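PDB 3LKV: uncharacterized CONSERVED DOMAIN PROTEIN, which probably serves as the substrate-binding component of an ABC transporter, and holds phenylalanine in a pocket between its two lobes. Local coordinates for residues A[36-40]-A[41-45]; A[212-215]-A[216-220]; A[76-79]-A[80-84]. All blocks are in the same frame, centred on the assembly; numbering follows the deposited sequence.

Interaction 1 of 3, residues A[36-40]-A[41-45]; sequences KGYEE and GKNLE. With ZN (zinc ion), chain C.
The phenol ring of Y38 and the side-chain amide of N43 lie with their planes just 11° apart; ND2 approaches the ring obliquely, 3.9 Å from CD1, while the edges of the amide are engaged with backbone. The setting is the link between helix 20-35, closed by a Schellman motif with G37 at its positive-phi C-prime position, and strand 44-50. Within the plane of the amide, N43 ND2 donates to G37 O (2.9 Å); in the plane of the side-chain carbonyl, N43 OD1 receives the N-H of E39 at 2.9 Å and 174°. One side chain thereby ties down two backbone groups of the segment before it. Its CG stands between the backbone N and the carbonyl carbon (chi1 63°), which brings the amide alongside the backbone of 37-39, where its N-H and its carbonyl oxygen can both bond. The tight turn through G41 is gathered on E39 O, which accepts from K42 N (3.0 Å), standing above its carbonyl plane, and from N43 N. E39 and K42 run side by side and end in a weak salt bridge, OE1 to NZ. Y38 CB also packs on L44 CB at 4.1 Å, and Y38 OH bonds to E259. E45 takes no part in the turn: with D47, and with E45 and D47 of the second subunit, it ligates a zinc ion at the subunit interface, OE2 lying 2.0 Å from the metal.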
loop_
_atom_site.group_PDB
_atom_site.type_symbol
_atom_site.label_atom_id
_atom_site.label_comp_id
_atom_site.label_asym_id
_atom_site.label_seq_id
_atom_site.Cartn_x
_atom_site.Cartn_y
_atom_site.Cartn_z
ATOM N N LYS A 36 -9.067 10.907 -9.730
ATOM C CA LYS A 36 -9.200 11.059 -11.197
ATOM C C LYS A 36 -9.672 9.784 -11.905
ATOM O O LYS A 36 -9.663 9.743 -13.123
ATOM C CB LYS A 36 -7.852 11.464 -11.832
ATOM C CG LYS A 36 -7.257 12.831 -11.408
ATOM C CD LYS A 36 -8.093 13.937 -11.986
ATOM C CE LYS A 36 -7.416 15.271 -11.883
ATOM N NZ LYS A 36 -8.017 16.152 -12.921
ATOM N N GLY A 37 -10.067 8.748 -11.171
ATOM C CA GLY A 37 -10.469 7.476 -11.769
ATOM C C GLY A 37 -9.372 6.447 -12.042
ATOM O O GLY A 37 -9.628 5.439 -12.709
ATOM N N TYR A 38 -8.144 6.668 -11.545
ATOM C CA TYR A 38 -7.071 5.663 -11.649
ATOM C C TYR A 38 -6.832 4.972 -10.293
ATOM O O TYR A 38 -6.296 5.578 -9.363
ATOM C CB TYR A 38 -5.782 6.259 -12.191
ATOM C CG TYR A 38 -5.951 6.837 -13.579
ATOM C CD1 TYR A 38 -5.882 6.050 -14.708
ATOM C CD2 TYR A 38 -6.252 8.164 -13.740
ATOM C CE1 TYR A 38 -6.097 6.594 -15.976
ATOM C CE2 TYR A 38 -6.440 8.714 -14.990
ATOM C CZ TYR A 38 -6.377 7.934 -16.093
ATOM O OH TYR A 38 -6.570 8.562 -17.285
ATOM N N GLU A 39 -7.229 3.706 -10.210
ATOM C CA GLU A 39 -7.222 2.971 -8.970
ATOM C C GLU A 39 -6.360 1.740 -9.083
ATOM O O GLU A 39 -6.539 0.924 -10.004
ATOM C CB GLU A 39 -8.618 2.455 -8.627
ATOM C CG GLU A 39 -9.532 3.351 -7.887
ATOM C CD GLU A 39 -10.826 2.565 -7.467
ATOM O OE1 GLU A 39 -10.725 1.661 -6.592
ATOM O OE2 GLU A 39 -11.917 2.819 -8.037
ATOM N N GLU A 40 -5.536 1.553 -8.068
ATOM C CA GLU A 40 -4.656 0.404 -7.973
ATOM C C GLU A 40 -5.509 -0.812 -7.865
ATOM O O GLU A 40 -6.499 -0.786 -7.193
ATOM C CB GLU A 40 -3.839 0.470 -6.707
ATOM C CG GLU A 40 -2.609 1.344 -6.774
ATOM C CD GLU A 40 -1.627 0.931 -5.669
ATOM O OE1 GLU A 40 -1.960 1.208 -4.498
ATOM O OE2 GLU A 40 -0.600 0.263 -5.981
ATOM N N GLY A 41 -5.154 -1.875 -8.528
ATOM C CA GLY A 41 -6.003 -3.058 -8.528
ATOM C C GLY A 41 -6.996 -3.102 -9.678
ATOM O O GLY A 41 -7.534 -4.153 -9.995
ATOM N N LYS A 42 -7.272 -1.980 -10.319
ATOM C CA LYS A 42 -8.300 -1.967 -11.378
ATOM C C LYS A 42 -7.618 -1.529 -12.635
ATOM O O LYS A 42 -7.306 -2.347 -13.447
ATOM C CB LYS A 42 -9.489 -1.065 -10.995
ATOM C CG LYS A 42 -10.053 -1.477 -9.637
ATOM C CD LYS A 42 -11.414 -0.898 -9.318
ATOM C CE LYS A 42 -12.103 -1.663 -8.119
ATOM N NZ LYS A 42 -11.327 -1.641 -6.851
ATOM N N ASN A 43 -7.336 -0.248 -12.802
ATOM C CA ASN A 43 -6.824 0.242 -14.054
ATOM C C ASN A 43 -5.530 1.010 -13.849
ATOM O O ASN A 43 -5.107 1.734 -14.735
ATOM C CB ASN A 43 -7.868 1.159 -14.711
ATOM C CG ASN A 43 -8.175 2.411 -13.869
ATOM O OD1 ASN A 43 -7.958 2.438 -12.665
ATOM N ND2 ASN A 43 -8.710 3.425 -14.507
ATOM N N LEU A 44 -4.897 0.875 -12.695
ATOM C CA LEU A 44 -3.667 1.622 -12.423
ATOM C C LEU A 44 -2.661 0.644 -11.864
ATOM O O LEU A 44 -2.977 -0.045 -10.913
ATOM C CB LEU A 44 -3.893 2.750 -11.386
ATOM C CG LEU A 44 -2.627 3.451 -10.902
ATOM C CD1 LEU A 44 -1.915 4.219 -12.007
ATOM C CD2 LEU A 44 -2.967 4.393 -9.692
ATOM N N GLU A 45 -1.484 0.585 -12.472
ATOM C CA GLU A 45 -0.322 -0.124 -11.943
ATOM C C GLU A 45 0.606 1.033 -11.513
ATOM O O GLU A 45 1.052 1.831 -12.334
ATOM C CB GLU A 45 0.345 -1.010 -13.012
ATOM C CG GLU A 45 1.669 -1.693 -12.554
ATOM C CD GLU A 45 2.429 -2.417 -13.702
ATOM O OE1 GLU A 45 1.878 -2.505 -14.801
ATOM O OE2 GLU A 45 3.571 -2.937 -13.502
HETATM ZN ZN ZN C . 4.550 -2.846 -11.753
#

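Interaction 2 of 3, residues A[212-215]-A[216-220]; sequences MIVA and ANQAK
N217 and I213, one helical turn apart on helix 209-218, lie side by side with their side chains pointing the same way, and the course of N217 illustrates how a polar residue packs along a helix. Its CB stands over the preceding turn, 3.2 Å from I213 O, the same carbonyl that accepts the N217 backbone N-H at 2.8 Å. CG stays close to that oxygen, because it is turned beside the backbone N (chi1 -76°), and also approaches I213 CG2 at 4.0 Å. At the tip ND2 lies 3.5 Å from I213 CG2; OD1, at 3.7 Å from I213 O, has no contact with that methyl. The contact between the two side chains is thus van der Waals packing of an amide nitrogen against a methyl group, and N217 also touches L286 beyond the helix.

The other residues follow simpler versions of the same scheme. A216 places CB 3.5 Å from M212 O, with its backbone N bonded to that oxygen. Q218, more exposed, has CB near both V214 O and A215 O before its chain extends. On the buried side, the selenomethionine M212 reaches I197 and A199 of strand 196-199, and A215 packs on T187 of helix 183-191.

A219 N still bonds to A215 O (3.1 Å), while A219 CB touches A191, one of the residues that, with S194 and T221, bind a zinc ion. Then the helix stops: K220 adopts positive phi, and its N reaches back to N217 O at 3.0 Å, one of the two bonds that define the Schellman motif at this C-terminus.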
loop_
_atom_site.group_PDB
_atom_site.type_symbol
_atom_site.label_atom_id
_atom_site.label_comp_id
_atom_site.label_asym_id
_atom_site.label_seq_id
_atom_site.Cartn_x
_atom_site.Cartn_y
_atom_site.Cartn_z
HETATM N N MSE A 212 20.673 16.248 13.190
HETATM C CA MSE A 212 20.907 17.681 13.193
HETATM C C MSE A 212 20.378 18.285 14.500
HETATM O O MSE A 212 21.015 19.123 15.106
HETATM C CB MSE A 212 20.278 18.369 11.998
HETATM C CG MSE A 212 20.222 19.866 12.098
HETATM SE SE MSE A 212 19.569 20.724 10.454
HETATM C CE MSE A 212 21.285 20.638 9.434
ATOM N N ILE A 213 19.218 17.837 14.923
ATOM C CA ILE A 213 18.562 18.449 16.054
ATOM C C ILE A 213 19.264 18.030 17.353
ATOM O O ILE A 213 19.360 18.830 18.286
ATOM C CB ILE A 213 17.021 18.191 16.030
ATOM C CG1 ILE A 213 16.424 19.175 15.023
ATOM C CG2 ILE A 213 16.380 18.372 17.422
ATOM C CD1 ILE A 213 15.060 18.917 14.610
ATOM N N VAL A 214 19.821 16.826 17.366
ATOM C CA VAL A 214 20.546 16.375 18.529
ATOM C C VAL A 214 21.757 17.287 18.723
ATOM O O VAL A 214 21.960 17.783 19.811
ATOM C CB VAL A 214 20.974 14.871 18.441
ATOM C CG1 VAL A 214 22.070 14.518 19.537
ATOM C CG2 VAL A 214 19.755 13.972 18.618
ATOM N N ALA A 215 22.519 17.519 17.659
ATOM C CA ALA A 215 23.661 18.418 17.707
ATOM C C ALA A 215 23.248 19.873 18.064
ATOM O O ALA A 215 23.939 20.525 18.863
ATOM C CB ALA A 215 24.475 18.388 16.373
ATOM N N ALA A 216 22.175 20.384 17.459
ATOM C CA ALA A 216 21.761 21.755 17.740
ATOM C C ALA A 216 21.342 21.910 19.201
ATOM O O ALA A 216 21.756 22.878 19.876
ATOM C CB ALA A 216 20.621 22.175 16.821
ATOM N N ASN A 217 20.502 20.974 19.664
ATOM C CA ASN A 217 20.084 20.960 21.033
ATOM C C ASN A 217 21.269 20.917 22.002
ATOM O O ASN A 217 21.270 21.573 22.995
ATOM C CB ASN A 217 19.117 19.810 21.318
ATOM C CG ASN A 217 17.731 20.078 20.794
ATOM O OD1 ASN A 217 17.393 21.184 20.421
ATOM N ND2 ASN A 217 16.914 19.055 20.783
ATOM N N GLN A 218 22.291 20.181 21.660
ATOM C CA GLN A 218 23.470 20.081 22.486
ATOM C C GLN A 218 24.221 21.404 22.553
ATOM O O GLN A 218 24.745 21.744 23.587
ATOM C CB GLN A 218 24.350 18.996 21.894
ATOM C CG GLN A 218 25.422 18.449 22.784
ATOM C CD GLN A 218 26.092 17.185 22.138
ATOM O OE1 GLN A 218 25.495 16.470 21.265
ATOM N NE2 GLN A 218 27.344 16.905 22.581
ATOM N N ALA A 219 24.258 22.152 21.436
ATOM C CA ALA A 219 24.788 23.522 21.422
ATOM C C ALA A 219 23.779 24.595 21.863
ATOM O O ALA A 219 24.085 25.764 21.884
ATOM C CB ALA A 219 25.370 23.847 20.021
ATOM N N LYS A 220 22.581 24.174 22.236
ATOM C CA LYS A 220 21.505 25.055 22.623
ATOM C C LYS A 220 21.245 26.076 21.541
ATOM O O LYS A 220 21.070 27.236 21.817
ATOM C CB LYS A 220 21.852 25.748 23.946
ATOM C CG LYS A 220 22.143 24.721 25.084
ATOM C CD LYS A 220 23.216 25.167 26.052
ATOM C CE LYS A 220 22.751 25.075 27.505
ATOM N NZ LYS A 220 22.633 23.678 28.001
#

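Interaction 3 of 3, residues A[76-79]-A[80-84]; sequences IATP and TAQAL. With PHE (phenylalanine), chain B.
The backbone leaves strand 72-76 through A77, which has positive phi (90°) at the N-cap position, and winds into helix 78-87, whose first i to i+4 bond runs from A81 N to A77 O at 3.1 Å. T80, in the first turn, ties the helix to the end of the strand: its OG1 donates to I76 O at 2.9 Å from well above the carbonyl plane. T78 serves the ligand. With OG1 placed beside its own backbone N (chi1 -68°), hydroxyl and N-H both face the carboxylate of the bound phenylalanine: T78 OG1 donates to O at 2.7 Å, and T78 N to OXT at 2.8 Å and 168°. The same torsion leaves CG2 beside Q82, 3.8 Å from OE1. Q82 CG in turn sits 3.2 Å from T78 O, which accepts the Q82 backbone N-H, and NE2 is anchored on A104 O. P79, second in the helix, accepts from A83 N through its O. T99, D122, N203 and A97 supply further hydrogen bonds to the ligand. A carboxylate gripped by a main-chain N-H and a hydroxyl at the first turn would probably also be stabilised by the positive end of the helix dipole, a chemistry suited to recognising the acid end of an amino acid.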
loop_
_atom_site.group_PDB
_atom_site.type_symbol
_atom_site.label_atom_id
_atom_site.label_comp_id
_atom_site.label_asym_id
_atom_site.label_seq_id
_atom_site.Cartn_x
_atom_site.Cartn_y
_atom_site.Cartn_z
ATOM N N ILE A 76 10.152 12.070 -7.932
ATOM C CA ILE A 76 9.925 12.829 -6.746
ATOM C C ILE A 76 11.324 13.187 -6.167
ATOM O O ILE A 76 12.086 12.296 -5.744
ATOM C CB ILE A 76 9.156 12.012 -5.714
ATOM C CG1 ILE A 76 7.800 11.575 -6.229
ATOM C CG2 ILE A 76 8.999 12.792 -4.437
ATOM C CD1 ILE A 76 6.983 10.667 -5.195
ATOM N N ALA A 77 11.620 14.486 -6.144
ATOM C CA ALA A 77 12.884 15.059 -5.669
ATOM C C ALA A 77 13.879 15.154 -6.821
ATOM O O ALA A 77 13.772 14.460 -7.831
ATOM C CB ALA A 77 13.468 14.309 -4.444
ATOM N N THR A 78 14.842 16.047 -6.665
ATOM C CA THR A 78 15.690 16.465 -7.781
ATOM C C THR A 78 16.604 15.379 -8.344
ATOM O O THR A 78 16.690 15.204 -9.560
ATOM C CB THR A 78 16.492 17.743 -7.402
ATOM O OG1 THR A 78 15.564 18.825 -7.279
ATOM C CG2 THR A 78 17.516 18.087 -8.482
ATOM N N PRO A 79 17.316 14.657 -7.470
ATOM C CA PRO A 79 18.322 13.709 -8.007
ATOM C C PRO A 79 17.662 12.556 -8.783
ATOM O O PRO A 79 18.150 12.163 -9.822
ATOM C CB PRO A 79 19.081 13.223 -6.766
ATOM C CG PRO A 79 18.720 14.147 -5.685
ATOM C CD PRO A 79 17.373 14.766 -6.019
ATOM N N THR A 80 16.493 12.104 -8.356
ATOM C CA THR A 80 15.819 11.008 -9.062
ATOM C C THR A 80 15.202 11.564 -10.332
ATOM O O THR A 80 15.281 10.918 -11.352
ATOM C CB THR A 80 14.786 10.330 -8.157
ATOM O OG1 THR A 80 14.406 11.251 -7.125
ATOM C CG2 THR A 80 15.428 9.098 -7.451
ATOM N N ALA A 81 14.694 12.804 -10.301
ATOM C CA ALA A 81 14.194 13.412 -11.541
ATOM C C ALA A 81 15.301 13.539 -12.556
ATOM O O ALA A 81 15.100 13.226 -13.711
ATOM C CB ALA A 81 13.524 14.765 -11.299
ATOM N N GLN A 82 16.464 13.962 -12.113
ATOM C CA GLN A 82 17.579 14.136 -12.983
ATOM C C GLN A 82 17.970 12.838 -13.635
ATOM O O GLN A 82 18.280 12.822 -14.852
ATOM C CB GLN A 82 18.784 14.714 -12.239
ATOM C CG GLN A 82 18.640 16.221 -11.905
ATOM C CD GLN A 82 19.874 16.731 -11.164
ATOM O OE1 GLN A 82 20.288 16.125 -10.205
ATOM N NE2 GLN A 82 20.416 17.862 -11.577
ATOM N N ALA A 83 17.964 11.745 -12.871
ATOM C CA ALA A 83 18.305 10.446 -13.478
ATOM C C ALA A 83 17.279 10.021 -14.519
ATOM O O ALA A 83 17.608 9.351 -15.523
ATOM C CB ALA A 83 18.432 9.368 -12.390
ATOM N N LEU A 84 16.011 10.382 -14.301
ATOM C CA LEU A 84 14.981 10.027 -15.283
ATOM C C LEU A 84 15.200 10.780 -16.607
ATOM O O LEU A 84 15.092 10.198 -17.705
ATOM C CB LEU A 84 13.606 10.309 -14.732
ATOM C CG LEU A 84 13.055 9.439 -13.567
ATOM C CD1 LEU A 84 11.741 9.963 -13.178
ATOM C CD2 LEU A 84 12.982 7.960 -13.910
HETATM N N PHE B . 12.658 20.001 -3.027
HETATM C CA PHE B . 13.619 18.870 -2.712
HETATM C C PHE B . 14.352 18.463 -4.020
HETATM O O PHE B . 14.349 19.301 -4.969
HETATM C CB PHE B . 12.916 17.689 -2.027
HETATM C CG PHE B . 12.613 17.941 -0.552
HETATM C CD1 PHE B . 13.650 17.939 0.398
HETATM C CD2 PHE B . 11.331 18.198 -0.120
HETATM C CE1 PHE B . 13.401 18.193 1.709
HETATM C CE2 PHE B . 11.070 18.443 1.194
HETATM C CZ PHE B . 12.084 18.456 2.128
HETATM O OXT PHE B . 14.966 17.382 -4.166
#

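In the fold
The three contacts are all local, and each marks an end of a helix. Interactions 1 and 3 belong to the lobe built on the parallel sheet, with strands 44-50 and 72-76 both in it; interaction 2 lies in the other lobe, on the opposite side of the chain's centre from both, its centre about 45 Å from that of interaction 1. Interaction 3 is the buried one and presents a main-chain N-H and a hydroxyl to a ligand at a helix start. Interactions 1 and 2 are partly buried and concern C-terminal ends: the first spends a side-chain amide and a weak salt bridge on shaping a turn at the subunit interface, whereas 212-220 relies on backbone bonds and small side chains.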